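Local structure of protein SSD1 (Saccharomyces cerevisiae S288C, 7AM1) at residues L372-N384 / T389-S401. The protein binds the 5' and 3' untranslated regions of mRNAs and represses translation, as a pseudonuclease of the RNase II family that has no catalytic activity. Residues are numbered along the deposited sequence; the frame is centred on the assembly and turned at random.
Sequences LGWVSEFALHVRN and TLELGCHVVDVTS
The His381 ring lies over Gly393, whose CA, 3.8 Å from the ring centroid, sits over one face, offset toward the rim, while the ring's two nitrogens are used at its edge. NE2 of His381 donates to OE2 of Glu391 (2.7 Å) almost in the ring plane, meeting the anti lone pair of a carboxylate turned 65° from the ring. ND1 of His381 and NE2 of His395 share a hydrogen bond of 3.0 Å, rim to rim, with the ring planes only 23° apart. Gly393 C lies over one face of the His395 ring, again toward the rim. CG of His381 stands between backbone N and carbonyl carbon (chi1 77°), which swings the ring across onto the glycine; a CB there would collide with it. ND1 of His395 is hydrogen-bonded to OG of Ser450, on strand 446-456. His381, Gly393, Glu391 and His395 lie on one face of an antiparallel beta hairpin, 378-384 with 389-397, in the mixed sheet of the RNB domain. A leucine in place of His381 would probably leave the carboxylate of Glu391, a buried residue, without its mate and His395 NE2 without this partner. On the opposite face Phe378, Leu380 and Cys394 pack against helix 544-568, while Val396 touches His673 of helix 668-681. There SG of Cys394 meets CD2 of Leu380 at 3.6 Å, and Val396 brings CG2 to the edge of the Phe378 ring. Farther along, CG2 of Val382 presses tightly on CD1 of Leu392 (3.3 Å). At the other end, Val397 N donates a hydrogen bond to Glu377 O (3.2 Å).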
loop_
_atom_site.group_PDB
_atom_site.type_symbol
_atom_site.label_atom_id
_atom_site.label_comp_id
_atom_site.label_asym_id
_atom_site.label_seq_id
_atom_site.Cartn_x
_atom_site.Cartn_y
_atom_site.Cartn_z
ATOM N N LEU A 372 -1.999 2.174 -19.367
ATOM C CA LEU A 372 -3.427 2.394 -19.557
ATOM C C LEU A 372 -3.935 3.565 -18.732
ATOM O O LEU A 372 -3.778 3.593 -17.509
ATOM C CB LEU A 372 -4.201 1.127 -19.185
ATOM C CG LEU A 372 -5.630 1.054 -19.716
ATOM C CD1 LEU A 372 -6.031 -0.345 -20.115
ATOM C CD2 LEU A 372 -6.561 1.586 -18.611
ATOM N N GLY A 373 -4.561 4.523 -19.414
ATOM C CA GLY A 373 -5.140 5.678 -18.768
ATOM C C GLY A 373 -4.158 6.771 -18.424
ATOM O O GLY A 373 -4.566 7.793 -17.857
ATOM N N TRP A 374 -2.885 6.597 -18.759
ATOM C CA TRP A 374 -1.830 7.517 -18.370
ATOM C C TRP A 374 -1.038 7.906 -19.611
ATOM O O TRP A 374 -1.258 7.382 -20.706
ATOM C CB TRP A 374 -0.935 6.872 -17.301
ATOM C CG TRP A 374 0.058 7.791 -16.672
ATOM C CD1 TRP A 374 1.411 7.629 -16.629
ATOM C CD2 TRP A 374 -0.223 9.019 -15.993
ATOM N NE1 TRP A 374 1.992 8.678 -15.958
ATOM C CE2 TRP A 374 1.009 9.547 -15.560
ATOM C CE3 TRP A 374 -1.398 9.723 -15.707
ATOM C CZ2 TRP A 374 1.102 10.747 -14.858
ATOM C CZ3 TRP A 374 -1.306 10.913 -15.010
ATOM C CH2 TRP A 374 -0.064 11.413 -14.591
ATOM N N VAL A 375 -0.118 8.851 -19.436
ATOM C CA VAL A 375 0.725 9.331 -20.525
ATOM C C VAL A 375 1.837 8.328 -20.804
ATOM O O VAL A 375 1.880 7.247 -20.206
ATOM C CB VAL A 375 1.309 10.716 -20.189
ATOM C CG1 VAL A 375 0.191 11.714 -19.942
ATOM C CG2 VAL A 375 2.226 10.628 -18.975
ATOM N N SER A 376 2.718 8.664 -21.745
ATOM C CA SER A 376 3.968 7.945 -21.962
ATOM C C SER A 376 5.117 8.833 -21.503
ATOM O O SER A 376 5.319 9.925 -22.047
ATOM C CB SER A 376 4.143 7.564 -23.431
ATOM O OG SER A 376 5.437 7.034 -23.665
ATOM N N GLU A 377 5.855 8.381 -20.497
ATOM C CA GLU A 377 6.981 9.152 -19.996
ATOM C C GLU A 377 8.302 8.403 -20.077
ATOM O O GLU A 377 9.332 8.952 -19.670
ATOM C CB GLU A 377 6.720 9.606 -18.550
ATOM C CG GLU A 377 6.510 8.511 -17.517
ATOM C CD GLU A 377 6.108 9.092 -16.166
ATOM O OE1 GLU A 377 6.728 10.093 -15.759
ATOM O OE2 GLU A 377 5.177 8.567 -15.513
ATOM N N PHE A 378 8.309 7.186 -20.617
ATOM C CA PHE A 378 9.502 6.356 -20.684
ATOM C C PHE A 378 9.545 5.673 -22.038
ATOM O O PHE A 378 8.520 5.197 -22.531
ATOM C CB PHE A 378 9.497 5.317 -19.566
ATOM C CG PHE A 378 10.725 4.462 -19.520
ATOM C CD1 PHE A 378 11.898 4.959 -18.986
ATOM C CD2 PHE A 378 10.699 3.155 -19.973
ATOM C CE1 PHE A 378 13.028 4.177 -18.919
ATOM C CE2 PHE A 378 11.825 2.369 -19.900
ATOM C CZ PHE A 378 12.990 2.882 -19.371
ATOM N N ALA A 379 10.729 5.647 -22.646
ATOM C CA ALA A 379 10.919 5.037 -23.953
ATOM C C ALA A 379 12.247 4.294 -23.964
ATOM O O ALA A 379 13.158 4.597 -23.187
ATOM C CB ALA A 379 10.868 6.089 -25.068
ATOM N N LEU A 380 12.357 3.324 -24.870
ATOM C CA LEU A 380 13.527 2.466 -24.929
ATOM C C LEU A 380 13.963 2.248 -26.367
ATOM O O LEU A 380 13.154 2.326 -27.297
ATOM C CB LEU A 380 13.244 1.079 -24.331
ATOM C CG LEU A 380 13.072 0.895 -22.831
ATOM C CD1 LEU A 380 12.512 -0.499 -22.570
ATOM C CD2 LEU A 380 14.397 1.107 -22.113
ATOM N N HIS A 381 15.249 1.950 -26.539
ATOM C CA HIS A 381 15.724 1.361 -27.779
ATOM C C HIS A 381 16.766 0.310 -27.435
ATOM O O HIS A 381 17.397 0.362 -26.376
ATOM C CB HIS A 381 16.302 2.397 -28.759
ATOM C CG HIS A 381 17.676 2.891 -28.419
ATOM N ND1 HIS A 381 17.899 4.098 -27.792
ATOM C CD2 HIS A 381 18.901 2.373 -28.679
ATOM C CE1 HIS A 381 19.200 4.292 -27.659
ATOM N NE2 HIS A 381 19.830 3.256 -28.185
ATOM N N VAL A 382 16.901 -0.670 -28.317
ATOM C CA VAL A 382 17.986 -1.639 -28.261
ATOM C C VAL A 382 18.637 -1.619 -29.636
ATOM O O VAL A 382 17.941 -1.611 -30.658
ATOM C CB VAL A 382 17.500 -3.053 -27.890
ATOM C CG1 VAL A 382 18.593 -4.072 -28.142
ATOM C CG2 VAL A 382 17.056 -3.104 -26.448
ATOM N N ARG A 383 19.957 -1.575 -29.665
ATOM C CA ARG A 383 20.667 -1.427 -30.925
ATOM C C ARG A 383 21.903 -2.301 -30.866
ATOM O O ARG A 383 22.551 -2.406 -29.822
ATOM C CB ARG A 383 21.006 0.052 -31.171
ATOM C CG ARG A 383 21.766 0.372 -32.445
ATOM C CD ARG A 383 21.905 1.891 -32.581
ATOM N NE ARG A 383 22.700 2.296 -33.736
ATOM C CZ ARG A 383 24.016 2.473 -33.725
ATOM N NH1 ARG A 383 24.710 2.280 -32.612
ATOM N NH2 ARG A 383 24.636 2.847 -34.832
ATOM N N ASN A 384 22.195 -2.966 -31.977
ATOM C CA ASN A 384 23.436 -3.709 -32.132
ATOM C C ASN A 384 24.498 -2.739 -32.629
ATOM O O ASN A 384 24.353 -2.156 -33.708
ATOM C CB ASN A 384 23.235 -4.876 -33.094
ATOM C CG ASN A 384 24.487 -5.695 -33.294
ATOM O OD1 ASN A 384 25.544 -5.383 -32.745
ATOM N ND2 ASN A 384 24.370 -6.765 -34.074
ATOM N N THR A 389 29.043 -5.654 -29.087
ATOM C CA THR A 389 28.317 -5.001 -28.011
ATOM C C THR A 389 26.928 -4.609 -28.485
ATOM O O THR A 389 26.705 -4.343 -29.669
ATOM C CB THR A 389 29.053 -3.747 -27.504
ATOM O OG1 THR A 389 28.948 -2.700 -28.477
ATOM C CG2 THR A 389 30.521 -4.050 -27.239
ATOM N N LEU A 390 26.000 -4.568 -27.536
ATOM C CA LEU A 390 24.659 -4.047 -27.739
ATOM C C LEU A 390 24.504 -2.753 -26.952
ATOM O O LEU A 390 25.338 -2.399 -26.114
ATOM C CB LEU A 390 23.594 -5.059 -27.301
ATOM C CG LEU A 390 23.662 -6.467 -27.888
ATOM C CD1 LEU A 390 22.533 -7.327 -27.327
ATOM C CD2 LEU A 390 23.601 -6.424 -29.405
ATOM N N GLU A 391 23.413 -2.050 -27.224
ATOM C CA GLU A 391 23.104 -0.796 -26.552
ATOM C C GLU A 391 21.644 -0.802 -26.133
ATOM O O GLU A 391 20.761 -1.050 -26.957
ATOM C CB GLU A 391 23.392 0.390 -27.474
ATOM C CG GLU A 391 22.896 1.717 -26.971
ATOM C CD GLU A 391 23.384 2.862 -27.828
ATOM O OE1 GLU A 391 24.617 3.024 -27.948
ATOM O OE2 GLU A 391 22.541 3.593 -28.387
ATOM N N LEU A 392 21.398 -0.548 -24.852
ATOM C CA LEU A 392 20.052 -0.337 -24.330
ATOM C C LEU A 392 19.941 1.133 -23.937
ATOM O O LEU A 392 20.614 1.580 -23.002
ATOM C CB LEU A 392 19.759 -1.239 -23.136
ATOM C CG LEU A 392 18.355 -1.051 -22.552
ATOM C CD1 LEU A 392 17.320 -1.716 -23.447
ATOM C CD2 LEU A 392 18.270 -1.565 -21.125
ATOM N N GLY A 393 19.122 1.886 -24.665
ATOM C CA GLY A 393 18.863 3.280 -24.343
ATOM C C GLY A 393 17.581 3.415 -23.557
ATOM O O GLY A 393 16.546 2.852 -23.926
ATOM N N CYS A 394 17.647 4.169 -22.458
ATOM C CA CYS A 394 16.519 4.380 -21.557
ATOM C C CYS A 394 16.254 5.874 -21.456
ATOM O O CYS A 394 17.108 6.623 -20.973
ATOM C CB CYS A 394 16.810 3.771 -20.186
ATOM S SG CYS A 394 17.308 2.033 -20.288
ATOM N N HIS A 395 15.078 6.304 -21.912
ATOM C CA HIS A 395 14.778 7.715 -22.117
ATOM C C HIS A 395 13.584 8.120 -21.266
ATOM O O HIS A 395 12.543 7.453 -21.292
ATOM C CB HIS A 395 14.479 8.005 -23.593
ATOM C CG HIS A 395 15.426 7.341 -24.547
ATOM N ND1 HIS A 395 16.717 7.778 -24.746
ATOM C CD2 HIS A 395 15.263 6.269 -25.360
ATOM C CE1 HIS A 395 17.309 7.006 -25.641
ATOM N NE2 HIS A 395 16.448 6.081 -26.028
ATOM N N VAL A 396 13.737 9.220 -20.530
ATOM C CA VAL A 396 12.702 9.761 -19.659
ATOM C C VAL A 396 12.408 11.195 -20.080
ATOM O O VAL A 396 13.330 11.973 -20.351
ATOM C CB VAL A 396 13.133 9.717 -18.178
ATOM C CG1 VAL A 396 12.053 10.336 -17.297
ATOM C CG2 VAL A 396 13.441 8.290 -17.749
ATOM N N VAL A 397 11.119 11.543 -20.139
ATOM C CA VAL A 397 10.732 12.913 -20.460
ATOM C C VAL A 397 11.463 13.884 -19.541
ATOM O O VAL A 397 11.484 13.713 -18.318
ATOM C CB VAL A 397 9.205 13.080 -20.351
ATOM C CG1 VAL A 397 8.825 14.546 -20.505
ATOM C CG2 VAL A 397 8.505 12.234 -21.395
ATOM N N ASP A 398 12.057 14.919 -20.136
ATOM C CA ASP A 398 12.804 15.934 -19.390
ATOM C C ASP A 398 11.831 17.030 -18.958
ATOM O O ASP A 398 11.819 18.149 -19.475
ATOM C CB ASP A 398 13.950 16.479 -20.237
ATOM C CG ASP A 398 14.884 17.403 -19.460
ATOM O OD1 ASP A 398 14.568 17.772 -18.307
ATOM O OD2 ASP A 398 15.951 17.754 -20.011
ATOM N N VAL A 399 10.993 16.669 -17.981
ATOM C CA VAL A 399 9.896 17.536 -17.567
ATOM C C VAL A 399 10.423 18.889 -17.112
ATOM O O VAL A 399 9.871 19.936 -17.470
ATOM C CB VAL A 399 9.065 16.865 -16.455
ATOM C CG1 VAL A 399 7.921 17.770 -16.030
ATOM C CG2 VAL A 399 8.523 15.528 -16.912
ATOM N N THR A 400 11.495 18.894 -16.309
ATOM C CA THR A 400 11.939 20.136 -15.684
ATOM C C THR A 400 12.532 21.116 -16.689
ATOM O O THR A 400 12.618 22.310 -16.388
ATOM C CB THR A 400 12.954 19.862 -14.566
ATOM O OG1 THR A 400 14.145 19.278 -15.101
ATOM C CG2 THR A 400 12.359 18.929 -13.509
ATOM N N SER A 401 12.941 20.649 -17.869
ATOM C CA SER A 401 13.337 21.577 -18.920
ATOM C C SER A 401 12.162 22.401 -19.434
ATOM O O SER A 401 12.382 23.341 -20.203
ATOM C CB SER A 401 13.991 20.822 -20.080
ATOM O OG SER A 401 13.033 20.083 -20.818
#